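Local coordinates for protein maleate cis-trans isomerase (Pseudomonas putida, PDB 4FQ5) that probably catalyses the cis-trans isomerization of the C2-C3 double bond of maleate to give fumarate, and is captured here with maleate bound, at residues A47-R52 with E58-H63; A141-I146 with R173-E178. The protein carries 1 engineered substitution. All blocks are in the same frame, centred on the assembly; numbering follows the deposited sequence.

In the fold
Contact 1 and contact 2 lie on opposite sides of the chain's centre, about 26 Å apart between centres, and do not touch. Contact 1 closes the beta-alpha-beta unit of strand 27-35, helix 41-52 and strand 59-67, the last outermost within this chain in one parallel sheet; it is partly buried, lies near other subunits, and combines aromatic packing with a hydrated salt bridge. Contact 2 is more buried and wholly apolar across its segments: helix 138-149 meets the turn that ends helix 162-174 and leads into strand 178-184, outermost within this chain in the second sheet. Helix 244-255 touches L49, R52 and F60 of contact 1, but reaches segment 141-146 through A141 and D144, which do not meet 173-178.

Contact 1 of 2, residues A47-R52 with E58-H63; sequences ALLKAR and ERFTFH
The 47-52 helix, which carries L49, runs nearly antiparallel (161°) to strand 59-63, which carries F60, with the two axes 8.4 Å apart at their closest. L49 lies over one face of the F60 ring: its CG sits 3.7 Å from the ring centroid and only 5° off the normal, a CH-pi contact. The same leucine meets F62 differently, CD2 reaching the ring edge at CE1 (3.6 Å). K50 starts away from the strand, but bends along its chain to bring NZ within 3.4 Å of F62 CE2, while P46 O takes a weak hydrogen bond from that amine. With CG anti to the backbone N (chi1 -168°) and the chain extended to NE, R52 reaches E58. Its NH1 donates a nearly straight hydrogen bond, part of a salt bridge, to E58 OE2 (2.9 Å), in the guanidinium plane but on the anti side of the carboxylate and tilted out of the carboxylate plane. Water 1 links NH1 to E58 O, and water 2 links NH2 to OE2; NH2 also donates to P259 O. The F60 ring stands almost perpendicular to the guanidinium, with NH1 at its edge. Direct, water-mediated and backbone-carbonyl bonds thus restrain the rotation of the guanidinium, so that a hydrated salt bridge at the last residue of the helix adjoins the leucine-aromatic packing that fastens helix 41-52 to its following strand.

Contact 2 of 2, residues A141-I146 with R173-E178; sequences ALIDGI and RHEGIE
A Schellman motif ends helix 162-174, and the turn it makes sets E175 and I177 against helix 138-149. G176 has a positive phi of 89°, and its N bonds back to R173 O at 2.9 Å; at these backbone angles a side chain would jam against the preceding carbonyl. I177 supplies the main hydrophobic surface: its CD1 and CG2 both touch I146 CG2, CD1 at 3.8 Å. CD1 also approaches I143 CG2 at 4.1 Å, the two I143 and I146 methyls being met because each CG2 is anti to its own backbone N. Just past the end of helix 162-174, the aliphatic part of E175 crosses I143 at about a right angle, its CG 4.0 Å from I143 CG1. The bent E175 chain takes its carboxylate to R147, a salt bridge through OE1. Replacing I177 with an alanine would probably open a gap beside I146 and leave I143 without its CD1 neighbour. Beyond the contact, I143 also packs on M108 of helix 104-108, whose first residue, L104, belongs to the maleate pocket. Apolar contacts therefore join helix 138-149 to the turn that follows helix 162-174, E175 giving its aliphatic part to I143 while its carboxylate is paired with R147.

Contact 1 of 2, residues A47-R52 with E58-H63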
loop_
_atom_site.group_PDB
_atom_site.type_symbol
_atom_site.label_atom_id
_atom_site.label_comp_id
_atom_site.label_asym_id
_atom_site.label_seq_id
_atom_site.Cartn_x
_atom_site.Cartn_y
_atom_site.Cartn_z
ATOM N N ALA A 47 -10.090 -4.498 2.979
ATOM C CA ALA A 47 -9.021 -5.334 2.425
ATOM C C ALA A 47 -9.172 -5.468 0.900
ATOM O O ALA A 47 -8.216 -5.228 0.176
ATOM C CB ALA A 47 -8.986 -6.705 3.092
ATOM N N LEU A 48 -10.375 -5.820 0.432
ATOM C CA LEU A 48 -10.664 -5.965 -1.004
ATOM C C LEU A 48 -10.382 -4.695 -1.803
ATOM O O LEU A 48 -9.740 -4.742 -2.858
ATOM C CB LEU A 48 -12.124 -6.374 -1.240
ATOM C CG LEU A 48 -12.609 -7.823 -1.432
ATOM C CD1 LEU A 48 -11.522 -8.800 -1.868
ATOM C CD2 LEU A 48 -13.393 -8.343 -0.241
ATOM N N LEU A 49 -10.876 -3.565 -1.305
ATOM C CA LEU A 49 -10.754 -2.298 -2.013
ATOM C C LEU A 49 -9.319 -1.751 -1.975
ATOM O O LEU A 49 -8.896 -1.053 -2.896
ATOM C CB LEU A 49 -11.791 -1.292 -1.484
ATOM C CG LEU A 49 -13.133 -1.135 -2.232
ATOM C CD1 LEU A 49 -13.497 -2.275 -3.176
ATOM C CD2 LEU A 49 -14.305 -0.819 -1.307
ATOM N N LYS A 50 -8.584 -2.086 -0.915
ATOM C CA LYS A 50 -7.146 -1.805 -0.810
ATOM C C LYS A 50 -6.383 -2.544 -1.910
ATOM O O LYS A 50 -5.491 -1.975 -2.552
ATOM C CB LYS A 50 -6.613 -2.272 0.544
ATOM C CG LYS A 50 -5.635 -1.327 1.217
ATOM C CD LYS A 50 -6.291 -0.603 2.391
ATOM C CE LYS A 50 -7.439 0.297 1.946
ATOM N NZ LYS A 50 -8.597 0.217 2.884
ATOM N N ALA A 51 -6.730 -3.818 -2.107
ATOM C CA ALA A 51 -6.187 -4.608 -3.214
ATOM C C ALA A 51 -6.549 -3.987 -4.562
ATOM O O ALA A 51 -5.715 -3.949 -5.472
ATOM C CB ALA A 51 -6.655 -6.062 -3.135
ATOM N N ARG A 52 -7.782 -3.479 -4.685
ATOM C CA ARG A 52 -8.212 -2.839 -5.933
ATOM C C ARG A 52 -7.357 -1.606 -6.271
ATOM O O ARG A 52 -7.102 -1.324 -7.448
ATOM C CB ARG A 52 -9.693 -2.459 -5.897
ATOM C CG ARG A 52 -10.241 -2.067 -7.261
ATOM C CD ARG A 52 -11.639 -1.471 -7.179
ATOM N NE ARG A 52 -12.180 -1.223 -8.515
ATOM C CZ ARG A 52 -12.027 -0.090 -9.202
ATOM N NH1 ARG A 52 -11.344 0.937 -8.681
ATOM N NH2 ARG A 52 -12.568 0.019 -10.411
ATOM N N GLU A 58 -8.915 4.617 -8.502
ATOM C CA GLU A 58 -9.809 5.068 -7.424
ATOM C C GLU A 58 -9.272 4.781 -6.028
ATOM O O GLU A 58 -8.664 3.736 -5.787
ATOM C CB GLU A 58 -11.208 4.461 -7.567
ATOM C CG GLU A 58 -12.008 5.012 -8.733
ATOM C CD GLU A 58 -11.558 4.462 -10.074
ATOM O OE1 GLU A 58 -11.826 5.126 -11.094
ATOM O OE2 GLU A 58 -10.936 3.376 -10.115
ATOM N N ARG A 59 -9.497 5.726 -5.121
ATOM C CA ARG A 59 -9.141 5.580 -3.715
ATOM C C ARG A 59 -10.424 5.579 -2.884
ATOM O O ARG A 59 -11.409 6.223 -3.254
ATOM C CB ARG A 59 -8.205 6.707 -3.266
ATOM C CG ARG A 59 -6.861 6.752 -3.991
ATOM C CD ARG A 59 -5.984 5.560 -3.645
ATOM N NE ARG A 59 -4.565 5.831 -3.884
ATOM C CZ ARG A 59 -3.569 4.994 -3.591
ATOM N NH1 ARG A 59 -3.815 3.809 -3.041
ATOM N NH2 ARG A 59 -2.316 5.344 -3.846
ATOM N N PHE A 60 -10.406 4.853 -1.769
ATOM C CA PHE A 60 -11.620 4.620 -0.994
ATOM C C PHE A 60 -11.472 5.075 0.450
ATOM O O PHE A 60 -10.416 4.903 1.046
ATOM C CB PHE A 60 -12.009 3.138 -1.060
ATOM C CG PHE A 60 -12.263 2.646 -2.458
ATOM C CD1 PHE A 60 -13.528 2.764 -3.035
ATOM C CD2 PHE A 60 -11.233 2.085 -3.213
ATOM C CE1 PHE A 60 -13.766 2.321 -4.329
ATOM C CE2 PHE A 60 -11.461 1.645 -4.513
ATOM C CZ PHE A 60 -12.727 1.766 -5.073
ATOM N N THR A 61 -12.518 5.688 0.996
ATOM C CA THR A 61 -12.586 5.948 2.440
ATOM C C THR A 61 -13.812 5.235 2.991
ATOM O O THR A 61 -14.802 5.051 2.274
ATOM C CB THR A 61 -12.646 7.453 2.782
ATOM O OG1 THR A 61 -13.812 8.038 2.188
ATOM C CG2 THR A 61 -11.413 8.182 2.279
ATOM N N PHE A 62 -13.740 4.827 4.254
ATOM C CA PHE A 62 -14.756 3.959 4.840
ATOM C C PHE A 62 -15.446 4.596 6.039
ATOM O O PHE A 62 -14.784 5.133 6.923
ATOM C CB PHE A 62 -14.157 2.586 5.171
ATOM C CG PHE A 62 -13.589 1.894 3.966
ATOM C CD1 PHE A 62 -14.420 1.186 3.102
ATOM C CD2 PHE A 62 -12.236 2.003 3.656
ATOM C CE1 PHE A 62 -13.908 0.571 1.969
ATOM C CE2 PHE A 62 -11.718 1.388 2.518
ATOM C CZ PHE A 62 -12.557 0.671 1.678
ATOM N N HIS A 63 -16.775 4.533 6.035
ATOM C CA HIS A 63 -17.618 5.244 6.998
ATOM C C HIS A 63 -18.724 4.345 7.459
ATOM O O HIS A 63 -19.526 3.874 6.650
ATOM C CB HIS A 63 -18.171 6.511 6.341
ATOM C CG HIS A 63 -17.101 7.343 5.681
ATOM N ND1 HIS A 63 -16.411 8.283 6.344
ATOM C CD2 HIS A 63 -16.556 7.284 4.395
ATOM C CE1 HIS A 63 -15.488 8.826 5.523
ATOM N NE2 HIS A 63 -15.576 8.209 4.330
HETATM O O HOH W 1 -9.023 1.168 -6.919
HETATM O O HOH W 2 -11.566 1.848 -12.384
#

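Contact 2 of 2, residues A141-I146 with R173-E178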
loop_
_atom_site.group_PDB
_atom_site.type_symbol
_atom_site.label_atom_id
_atom_site.label_comp_id
_atom_site.label_asym_id
_atom_site.label_seq_id
_atom_site.Cartn_x
_atom_site.Cartn_y
_atom_site.Cartn_z
ATOM N N ALA A 141 -27.049 -8.478 -2.907
ATOM C CA ALA A 141 -25.766 -8.582 -3.594
ATOM C C ALA A 141 -25.424 -10.037 -3.876
ATOM O O ALA A 141 -24.992 -10.366 -4.981
ATOM C CB ALA A 141 -24.667 -7.926 -2.768
ATOM N N LEU A 142 -25.628 -10.901 -2.879
ATOM C CA LEU A 142 -25.363 -12.327 -3.032
ATOM C C LEU A 142 -26.195 -12.918 -4.164
ATOM O O LEU A 142 -25.655 -13.608 -5.037
ATOM C CB LEU A 142 -25.592 -13.102 -1.725
ATOM C CG LEU A 142 -25.094 -14.558 -1.757
ATOM C CD1 LEU A 142 -23.575 -14.614 -1.626
ATOM C CD2 LEU A 142 -25.746 -15.412 -0.674
ATOM N N ILE A 143 -27.499 -12.638 -4.156
ATOM C CA ILE A 143 -28.388 -13.104 -5.222
ATOM C C ILE A 143 -27.959 -12.553 -6.583
ATOM O O ILE A 143 -27.838 -13.314 -7.548
ATOM C CB ILE A 143 -29.879 -12.806 -4.925
ATOM C CG1 ILE A 143 -30.429 -13.822 -3.924
ATOM C CG2 ILE A 143 -30.728 -12.887 -6.186
ATOM C CD1 ILE A 143 -30.628 -13.264 -2.539
ATOM N N ASP A 144 -27.711 -11.246 -6.655
ATOM C CA ASP A 144 -27.261 -10.622 -7.903
ATOM C C ASP A 144 -25.912 -11.171 -8.381
ATOM O O ASP A 144 -25.713 -11.367 -9.580
ATOM C CB ASP A 144 -27.219 -9.091 -7.780
ATOM C CG ASP A 144 -28.605 -8.479 -7.605
ATOM O OD1 ASP A 144 -29.600 -9.179 -7.885
ATOM O OD2 ASP A 144 -28.702 -7.306 -7.180
ATOM N N GLY A 145 -25.001 -11.420 -7.442
ATOM C CA GLY A 145 -23.685 -11.977 -7.765
ATOM C C GLY A 145 -23.779 -13.390 -8.309
ATOM O O GLY A 145 -23.077 -13.751 -9.262
ATOM N N ILE A 146 -24.645 -14.198 -7.703
ATOM C CA ILE A 146 -24.893 -15.558 -8.187
ATOM C C ILE A 146 -25.458 -15.521 -9.612
ATOM O O ILE A 146 -24.990 -16.256 -10.484
ATOM C CB ILE A 146 -25.809 -16.360 -7.231
ATOM C CG1 ILE A 146 -25.052 -16.703 -5.947
ATOM C CG2 ILE A 146 -26.330 -17.632 -7.908
ATOM C CD1 ILE A 146 -25.917 -17.147 -4.787
ATOM N N ARG A 173 -33.567 -20.224 -2.635
ATOM C CA ARG A 173 -34.418 -21.065 -3.471
ATOM C C ARG A 173 -35.599 -20.275 -4.033
ATOM O O ARG A 173 -35.924 -20.400 -5.213
ATOM C CB ARG A 173 -34.893 -22.299 -2.691
ATOM C CG ARG A 173 -33.793 -23.316 -2.429
ATOM C CD ARG A 173 -34.291 -24.508 -1.619
ATOM N NE ARG A 173 -33.292 -25.579 -1.587
ATOM C CZ ARG A 173 -33.135 -26.444 -0.584
ATOM N NH1 ARG A 173 -33.909 -26.380 0.489
ATOM N NH2 ARG A 173 -32.192 -27.373 -0.650
ATOM N N HIS A 174 -36.215 -19.441 -3.192
ATOM C CA HIS A 174 -37.334 -18.593 -3.613
ATOM C C HIS A 174 -36.926 -17.632 -4.695
ATOM O O HIS A 174 -37.728 -17.287 -5.574
ATOM C CB HIS A 174 -37.914 -17.829 -2.423
ATOM C CG HIS A 174 -39.162 -17.044 -2.753
ATOM N ND1 HIS A 174 -39.147 -15.713 -2.964
ATOM C CD2 HIS A 174 -40.482 -17.456 -2.928
ATOM C CE1 HIS A 174 -40.397 -15.291 -3.247
ATOM N NE2 HIS A 174 -41.212 -16.358 -3.223
ATOM N N GLU A 175 -35.670 -17.191 -4.649
ATOM C CA GLU A 175 -35.152 -16.283 -5.672
ATOM C C GLU A 175 -34.772 -17.020 -6.959
ATOM O O GLU A 175 -34.250 -16.422 -7.893
ATOM C CB GLU A 175 -33.976 -15.460 -5.129
ATOM C CG GLU A 175 -34.390 -14.394 -4.120
ATOM C CD GLU A 175 -35.261 -13.302 -4.725
ATOM O OE1 GLU A 175 -35.066 -12.956 -5.908
ATOM O OE2 GLU A 175 -36.136 -12.768 -4.013
ATOM N N GLY A 176 -35.048 -18.321 -7.004
ATOM C CA GLY A 176 -34.862 -19.105 -8.221
ATOM C C GLY A 176 -33.478 -19.703 -8.363
ATOM O O GLY A 176 -33.069 -20.057 -9.458
ATOM N N ILE A 177 -32.760 -19.805 -7.252
ATOM C CA ILE A 177 -31.416 -20.383 -7.246
ATOM C C ILE A 177 -31.453 -21.656 -6.420
ATOM O O ILE A 177 -31.744 -21.625 -5.223
ATOM C CB ILE A 177 -30.372 -19.405 -6.657
ATOM C CG1 ILE A 177 -30.315 -18.113 -7.477
ATOM C CG2 ILE A 177 -28.994 -20.059 -6.579
ATOM C CD1 ILE A 177 -29.856 -16.899 -6.688
ATOM N N GLU A 178 -31.156 -22.779 -7.062
ATOM C CA GLU A 178 -31.118 -24.065 -6.369
ATOM C C GLU A 178 -30.026 -24.096 -5.314
ATOM O O GLU A 178 -28.964 -23.498 -5.489
ATOM C CB GLU A 178 -30.917 -25.209 -7.362
ATOM C CG GLU A 178 -32.134 -25.499 -8.228
ATOM C CD GLU A 178 -31.919 -26.671 -9.171
ATOM O OE1 GLU A 178 -31.102 -27.567 -8.859
ATOM O OE2 GLU A 178 -32.577 -26.702 -10.229
#